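Local structure of BAR/IMD domain-containing adapter protein 2-like 2 (Mus musculus, 3OK8) at residues Arg206-Gly209 with Met210-Arg214; Ser81-Gln84 with Arg85-Ser89; Met156-Ser159 with Val160-His164. The protein binds phosphoinositides and induces planar or gently curved membrane structures, the part described here being its membrane-binding IMD (I-BAR) domain. One frame throughout, in Å; residues are numbered along the deposited sequence.

Interaction 1: Arg206-Gly209 with Met210-Arg214; sequences RARG and MLQNR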
loop_
_atom_site.group_PDB
_atom_site.type_symbol
_atom_site.label_atom_id
_atom_site.label_comp_id
_atom_site.label_asym_id
_atom_site.label_seq_id
_atom_site.Cartn_x
_atom_site.Cartn_y
_atom_site.Cartn_z
ATOM N N ARG A 206 -0.365 4.520 13.917
ATOM C CA ARG A 206 -1.768 4.231 14.129
ATOM C C ARG A 206 -2.064 2.777 13.782
ATOM O O ARG A 206 -2.532 2.013 14.625
ATOM C CB ARG A 206 -2.625 5.140 13.257
ATOM C CG ARG A 206 -3.185 6.341 13.980
ATOM C CD ARG A 206 -4.637 6.575 13.578
ATOM N NE ARG A 206 -5.443 7.034 14.708
ATOM C CZ ARG A 206 -6.194 6.238 15.469
ATOM N NH1 ARG A 206 -6.261 4.928 15.212
ATOM N NH2 ARG A 206 -6.889 6.752 16.481
ATOM N N ALA A 207 -1.783 2.405 12.538
ATOM C CA ALA A 207 -1.968 1.040 12.070
ATOM C C ALA A 207 -1.220 0.036 12.937
ATOM O O ALA A 207 -1.767 -0.999 13.298
ATOM C CB ALA A 207 -1.538 0.916 10.628
ATOM N N ARG A 208 0.033 0.331 13.261
ATOM C CA ARG A 208 0.787 -0.532 14.153
ATOM C C ARG A 208 0.096 -0.584 15.507
ATOM O O ARG A 208 0.070 -1.624 16.161
ATOM C CB ARG A 208 2.223 -0.051 14.327
ATOM C CG ARG A 208 3.129 -1.138 14.850
ATOM C CD ARG A 208 4.556 -0.691 14.915
ATOM N NE ARG A 208 4.847 -0.001 16.163
ATOM C CZ ARG A 208 5.638 -0.487 17.116
ATOM N NH1 ARG A 208 5.846 0.217 18.222
ATOM N NH2 ARG A 208 6.229 -1.668 16.952
ATOM N N GLY A 209 -0.477 0.546 15.916
ATOM C CA GLY A 209 -1.226 0.620 17.154
ATOM C C GLY A 209 -2.310 -0.443 17.270
ATOM O O GLY A 209 -2.324 -1.213 18.223
ATOM N N MET A 210 -3.214 -0.498 16.298
ATOM C CA MET A 210 -4.340 -1.420 16.389
ATOM C C MET A 210 -3.991 -2.868 16.103
ATOM O O MET A 210 -4.694 -3.767 16.547
ATOM C CB MET A 210 -5.493 -0.983 15.496
ATOM C CG MET A 210 -5.090 -0.620 14.111
ATOM S SD MET A 210 -6.245 0.630 13.539
ATOM C CE MET A 210 -7.570 -0.413 12.948
ATOM N N LEU A 211 -2.919 -3.102 15.363
ATOM C CA LEU A 211 -2.547 -4.469 15.042
ATOM C C LEU A 211 -1.851 -5.163 16.202
ATOM O O LEU A 211 -1.824 -6.387 16.260
ATOM C CB LEU A 211 -1.694 -4.540 13.776
ATOM C CG LEU A 211 -2.481 -4.378 12.475
ATOM C CD1 LEU A 211 -1.637 -4.790 11.290
ATOM C CD2 LEU A 211 -3.759 -5.207 12.514
ATOM N N GLN A 212 -1.308 -4.391 17.136
ATOM C CA GLN A 212 -0.604 -4.985 18.264
ATOM C C GLN A 212 -1.604 -5.613 19.225
ATOM O O GLN A 212 -1.280 -6.556 19.958
ATOM C CB GLN A 212 0.271 -3.943 18.969
ATOM C CG GLN A 212 1.320 -3.360 18.037
ATOM C CD GLN A 212 2.470 -2.697 18.768
ATOM O OE1 GLN A 212 3.623 -3.091 18.614
ATOM N NE2 GLN A 212 2.160 -1.697 19.573
ATOM N N ASN A 213 -2.824 -5.088 19.213
ATOM C CA ASN A 213 -3.882 -5.656 20.019
ATOM C C ASN A 213 -4.740 -6.633 19.215
ATOM O O ASN A 213 -5.023 -7.712 19.708
ATOM C CB ASN A 213 -4.716 -4.566 20.701
ATOM C CG ASN A 213 -5.731 -3.941 19.776
ATOM O OD1 ASN A 213 -6.767 -4.539 19.471
ATOM N ND2 ASN A 213 -5.441 -2.731 19.319
ATOM N N ARG A 214 -5.126 -6.292 17.983
ATOM C CA ARG A 214 -5.926 -7.214 17.193
ATOM C C ARG A 214 -5.287 -8.594 17.181
ATOM O O ARG A 214 -5.948 -9.577 17.467
ATOM C CB ARG A 214 -6.111 -6.719 15.756
ATOM C CG ARG A 214 -6.926 -5.444 15.595
ATOM C CD ARG A 214 -8.206 -5.453 16.389
ATOM N NE ARG A 214 -9.028 -4.287 16.072
ATOM C CZ ARG A 214 -8.745 -3.042 16.450
ATOM N NH1 ARG A 214 -9.553 -2.045 16.113
ATOM N NH2 ARG A 214 -7.653 -2.787 17.164
#
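Arg208 and Gln212, one helical turn apart, meet through the flat ends of their side chains. Gln212 OE1 sits 3.4 Å from Arg208 NH2, above one face of the guanidinium and displaced toward its rim, with the amide and guanidinium planes 45° apart. The angle at NH2 is too poor for a hydrogen bond, and any attraction is probably electrostatic. Without the guanidinium, as with an alanine here, Gln212 OE1 would probably lose its positive neighbour and part of Leu201 of the second subunit, against which both side chains pack, would be uncovered.

Beneath this pair the backbone sets the spacing: Met210 N donates to Arg206 O at 3.1 Å, and Leu211 N to Ala207 O at 3.2 Å. Met210 CG lies between its own N and carbonyl carbon (chi1 48°), and this places it 3.4 Å from Ala207 O. Its thioether continues to Thr83 and Leu87 of helix 71-147. Ala207 and Leu211 face the second subunit, on Leu204 and Phe200 of that chain respectively. This part of helix 153-217 thus serves two interfaces, as suits the antiparallel dimer of three-helix bundles that makes an IMD domain.

Interaction 2: Ser81-Gln84 with Arg85-Ser89; sequences SDTQ and RHLNS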
loop_
_atom_site.group_PDB
_atom_site.type_symbol
_atom_site.label_atom_id
_atom_site.label_comp_id
_atom_site.label_asym_id
_atom_site.label_seq_id
_atom_site.Cartn_x
_atom_site.Cartn_y
_atom_site.Cartn_z
ATOM N N SER A 81 -12.223 -7.630 8.607
ATOM C CA SER A 81 -12.673 -6.722 7.559
ATOM C C SER A 81 -12.873 -5.311 8.116
ATOM O O SER A 81 -12.456 -4.335 7.498
ATOM C CB SER A 81 -13.957 -7.209 6.898
ATOM O OG SER A 81 -15.078 -6.945 7.723
ATOM N N ASP A 82 -13.519 -5.198 9.270
ATOM C CA ASP A 82 -13.659 -3.900 9.923
ATOM C C ASP A 82 -12.309 -3.203 10.097
ATOM O O ASP A 82 -12.191 -2.003 9.832
ATOM C CB ASP A 82 -14.373 -4.045 11.271
ATOM C CG ASP A 82 -15.833 -4.415 11.114
ATOM O OD1 ASP A 82 -16.301 -4.499 9.952
ATOM O OD2 ASP A 82 -16.511 -4.622 12.146
ATOM N N THR A 83 -11.295 -3.954 10.529
ATOM C CA THR A 83 -9.946 -3.401 10.708
ATOM C C THR A 83 -9.356 -2.895 9.405
ATOM O O THR A 83 -8.801 -1.790 9.351
ATOM C CB THR A 83 -8.962 -4.443 11.257
ATOM O OG1 THR A 83 -9.432 -4.921 12.518
ATOM C CG2 THR A 83 -7.559 -3.827 11.442
ATOM N N GLN A 84 -9.453 -3.715 8.364
ATOM C CA GLN A 84 -8.934 -3.319 7.076
ATOM C C GLN A 84 -9.672 -2.055 6.634
ATOM O O GLN A 84 -9.055 -1.107 6.147
ATOM C CB GLN A 84 -9.041 -4.456 6.055
ATOM C CG GLN A 84 -8.666 -4.039 4.628
ATOM C CD GLN A 84 -9.784 -3.259 3.961
ATOM O OE1 GLN A 84 -9.563 -2.508 3.008
ATOM N NE2 GLN A 84 -11.005 -3.435 4.472
ATOM N N ARG A 85 -10.987 -2.002 6.837
ATOM C CA ARG A 85 -11.718 -0.787 6.489
ATOM C C ARG A 85 -11.117 0.439 7.178
ATOM O O ARG A 85 -10.966 1.485 6.562
ATOM C CB ARG A 85 -13.197 -0.915 6.814
ATOM C CG ARG A 85 -14.044 0.214 6.264
ATOM C CD ARG A 85 -15.528 -0.154 6.267
ATOM N NE ARG A 85 -16.033 -0.522 7.591
ATOM C CZ ARG A 85 -16.453 -1.741 7.928
ATOM N NH1 ARG A 85 -16.903 -1.972 9.153
ATOM N NH2 ARG A 85 -16.430 -2.733 7.042
ATOM N N HIS A 86 -10.738 0.298 8.445
ATOM C CA HIS A 86 -10.161 1.412 9.209
ATOM C C HIS A 86 -8.796 1.837 8.693
ATOM O O HIS A 86 -8.566 3.021 8.477
ATOM C CB HIS A 86 -10.053 1.071 10.692
ATOM C CG HIS A 86 -11.372 0.804 11.342
ATOM N ND1 HIS A 86 -12.419 1.700 11.291
ATOM C CD2 HIS A 86 -11.813 -0.251 12.070
ATOM C CE1 HIS A 86 -13.451 1.205 11.953
ATOM N NE2 HIS A 86 -13.109 0.020 12.433
ATOM N N LEU A 87 -7.896 0.868 8.519
ATOM C CA LEU A 87 -6.542 1.122 8.022
ATOM C C LEU A 87 -6.594 1.839 6.692
ATOM O O LEU A 87 -5.694 2.594 6.348
ATOM C CB LEU A 87 -5.765 -0.189 7.843
ATOM C CG LEU A 87 -5.042 -0.805 9.051
ATOM C CD1 LEU A 87 -6.002 -1.053 10.204
ATOM C CD2 LEU A 87 -4.342 -2.101 8.664
ATOM N N ASN A 88 -7.649 1.572 5.933
ATOM C CA ASN A 88 -7.826 2.190 4.634
ATOM C C ASN A 88 -8.293 3.624 4.762
ATOM O O ASN A 88 -7.902 4.482 3.966
ATOM C CB ASN A 88 -8.829 1.415 3.791
ATOM C CG ASN A 88 -8.935 1.954 2.383
ATOM O OD1 ASN A 88 -9.955 2.530 1.995
ATOM N ND2 ASN A 88 -7.876 1.781 1.607
ATOM N N SER A 89 -9.148 3.880 5.750
ATOM C CA SER A 89 -9.572 5.248 6.038
ATOM C C SER A 89 -8.353 6.087 6.381
ATOM O O SER A 89 -8.207 7.204 5.905
ATOM C CB SER A 89 -10.561 5.275 7.196
ATOM O OG SER A 89 -11.652 4.414 6.940
#
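In one of the two modelled conformers of Arg85, Asp82 and Arg85 form an i to i+3 salt bridge on helix 71-147, one of the long helices of the IMD three-helix bundle. Arg85 NH1 donates to Asp82 OD1 at 2.7 Å. The side chains run alongside each other, yet the bond is bent (133° at the hydrogen) and meets OD1 from above the carboxylate plane, 71° out of it. Asp82 CA lies over one face of the guanidinium, offset toward the rim. Arg85 reaches back because its chain, first extended with CG opposite the backbone N (chi1 -170°), bends at chi3.

Main-chain hydrogen bonds keep the i to i+4 pattern. Arg85 N meets Ser81 O at 2.8 Å, Leu87 N meets Thr83 O at 2.9 Å, and Asn88 N meets Gln84 O at 3.0 Å. A side-chain-to-backbone bond occupies the Thr83 hydroxyl one turn back, OG1 being bonded to Gln79 O.

Packing divides by side: Gln84 lies on Ala50 and Phe54 of helix 5-66, while the side bearing Thr83 and Leu87 faces helix 153-217. Leu87 also reaches Phe200 of the second subunit. Within this stretch, Thr83 and Leu87 point the same way, and their methyls, Thr83 CG2 and Leu87 CD1, are squeezed to 3.4 Å.

Interaction 3: Met156-Ser159 with Val160-His164; sequences MKES and VNRLH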
loop_
_atom_site.group_PDB
_atom_site.type_symbol
_atom_site.label_atom_id
_atom_site.label_comp_id
_atom_site.label_asym_id
_atom_site.label_seq_id
_atom_site.Cartn_x
_atom_site.Cartn_y
_atom_site.Cartn_z
ATOM N N MET A 156 37.035 60.952 -17.067
ATOM C CA MET A 156 36.572 59.849 -17.892
ATOM C C MET A 156 37.210 58.534 -17.463
ATOM O O MET A 156 36.657 57.471 -17.718
ATOM C CB MET A 156 36.862 60.115 -19.370
ATOM C CG MET A 156 36.128 59.168 -20.314
ATOM S SD MET A 156 34.346 59.320 -20.119
ATOM C CE MET A 156 33.750 58.115 -21.293
ATOM N N LYS A 157 38.373 58.603 -16.820
ATOM C CA LYS A 157 39.029 57.394 -16.340
ATOM C C LYS A 157 38.337 56.875 -15.091
ATOM O O LYS A 157 38.291 55.670 -14.857
ATOM C CB LYS A 157 40.508 57.625 -16.044
ATOM C CG LYS A 157 41.316 56.335 -16.056
ATOM C CD LYS A 157 42.661 56.471 -15.364
ATOM C CE LYS A 157 42.547 56.205 -13.875
ATOM N NZ LYS A 157 43.862 55.871 -13.261
ATOM N N GLU A 158 37.812 57.791 -14.284
ATOM C CA GLU A 158 37.090 57.433 -13.067
ATOM C C GLU A 158 35.644 57.035 -13.360
ATOM O O GLU A 158 35.072 56.193 -12.677
ATOM C CB GLU A 158 37.152 58.583 -12.054
ATOM C CG GLU A 158 35.856 58.847 -11.301
ATOM C CD GLU A 158 34.993 59.891 -11.983
ATOM O OE1 GLU A 158 33.792 59.983 -11.654
ATOM O OE2 GLU A 158 35.519 60.624 -12.848
ATOM N N SER A 159 35.060 57.657 -14.379
ATOM C CA SER A 159 33.705 57.339 -14.820
ATOM C C SER A 159 33.657 55.904 -15.361
ATOM O O SER A 159 32.661 55.186 -15.204
ATOM C CB SER A 159 33.257 58.346 -15.889
ATOM O OG SER A 159 31.980 58.035 -16.420
ATOM N N VAL A 160 34.754 55.491 -15.988
ATOM C CA VAL A 160 34.886 54.139 -16.513
ATOM C C VAL A 160 35.193 53.143 -15.399
ATOM O O VAL A 160 34.640 52.047 -15.366
ATOM C CB VAL A 160 35.982 54.063 -17.595
ATOM C CG1 VAL A 160 36.473 52.635 -17.768
ATOM C CG2 VAL A 160 35.461 54.611 -18.911
ATOM N N ASN A 161 36.070 53.528 -14.479
ATOM C CA ASN A 161 36.478 52.619 -13.415
ATOM C C ASN A 161 35.356 52.289 -12.432
ATOM O O ASN A 161 35.261 51.158 -11.975
ATOM C CB ASN A 161 37.728 53.131 -12.687
ATOM C CG ASN A 161 39.019 52.819 -13.447
ATOM O OD1 ASN A 161 38.996 52.174 -14.496
ATOM N ND2 ASN A 161 40.149 53.274 -12.911
ATOM N N ARG A 162 34.503 53.263 -12.118
ATOM C CA ARG A 162 33.355 53.006 -11.246
ATOM C C ARG A 162 32.304 52.176 -11.977
ATOM O O ARG A 162 31.637 51.331 -11.377
ATOM C CB ARG A 162 32.731 54.307 -10.733
ATOM C CG ARG A 162 31.728 54.926 -11.688
ATOM C CD ARG A 162 31.360 56.348 -11.287
ATOM N NE ARG A 162 31.044 57.174 -12.452
ATOM C CZ ARG A 162 29.872 57.158 -13.082
ATOM N NH1 ARG A 162 29.670 57.939 -14.136
ATOM N NH2 ARG A 162 28.904 56.354 -12.659
ATOM N N LEU A 163 32.167 52.423 -13.276
ATOM C CA LEU A 163 31.217 51.701 -14.115
ATOM C C LEU A 163 31.548 50.205 -14.153
ATOM O O LEU A 163 30.657 49.356 -14.182
ATOM C CB LEU A 163 31.236 52.286 -15.524
ATOM C CG LEU A 163 29.924 52.389 -16.295
ATOM C CD1 LEU A 163 28.824 52.961 -15.416
ATOM C CD2 LEU A 163 30.138 53.266 -17.518
ATOM N N HIS A 164 32.839 49.896 -14.142
ATOM C CA HIS A 164 33.327 48.527 -14.114
ATOM C C HIS A 164 33.208 47.912 -12.726
ATOM O O HIS A 164 33.021 46.701 -12.598
ATOM C CB HIS A 164 34.782 48.483 -14.554
ATOM C CG HIS A 164 35.395 47.119 -14.484
ATOM N ND1 HIS A 164 36.237 46.734 -13.465
ATOM C CD2 HIS A 164 35.290 46.052 -15.311
ATOM C CE1 HIS A 164 36.628 45.487 -13.668
ATOM N NE2 HIS A 164 36.070 45.052 -14.782
#
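Arg162 N donates to Glu158 O at 3.0 Å, the shortest main-chain bond of this stretch of helix; it is fairly straight, 164° at the hydrogen. The two preceding bonds are more bent: Val160 N reaches Met156 O at 3.2 Å and Asn161 N reaches Lys157 O at 3.1 Å, each donor standing above the carbonyl plane. Leu163 N to Ser159 O is weak.

The side chain of Arg162 makes the remaining polar approaches. Its CG lies between the backbone N and the carbonyl carbon (chi1 85°), a torsion that turns the chain back toward Ser159. The guanidinium then passes over Ser159 O, which stands above one face and is offset toward the rim, so the positive charge probably polarises a carbonyl that receives a weak bond from Leu163. Arg162 NH1 comes within 3.2 Å of Ser159 OG. Glu158, modelled in two conformers, gives no dependable salt bridge: in one of them its OE1 is 4.0 Å from Arg162 NE.

Asn161 lies across Lys157, with its CG 3.3 Å from Lys157 O and its ND2 near the lysine CE. Both residues are exposed. Val160 is buried instead, its CG2 3.3 Å from Met156 O, and with Met156 it packs on Cys138 of helix 71-147; Met156 also touches Glu141 and Met145. A polar outer side and a nonpolar inner strip make this an amphipathic stretch near the start of helix 153-217, as expected of a helix in a three-helix bundle.

How the interactions relate
Interactions 1 and 2 lie on neighbouring parts of helices 153-217 and 71-147, their centres about 11 Å apart. They join at Met210, whose CE lies 3.2 Å from Leu87 CD1. Both are partly buried and both reach Phe200 of the second subunit, so they mix bundle core with dimer interface. Interaction 3 shares helix 153-217 with interaction 1 but sits on the opposite side of the chain's centre, about 75 Å away between centres. It is a surface contact, and neither of its segments touches the second subunit. Among the three contacts, a salt bridge across the segments occurs in interaction 2; in 1 and 3 a guanidinium instead has an oxygen over one face.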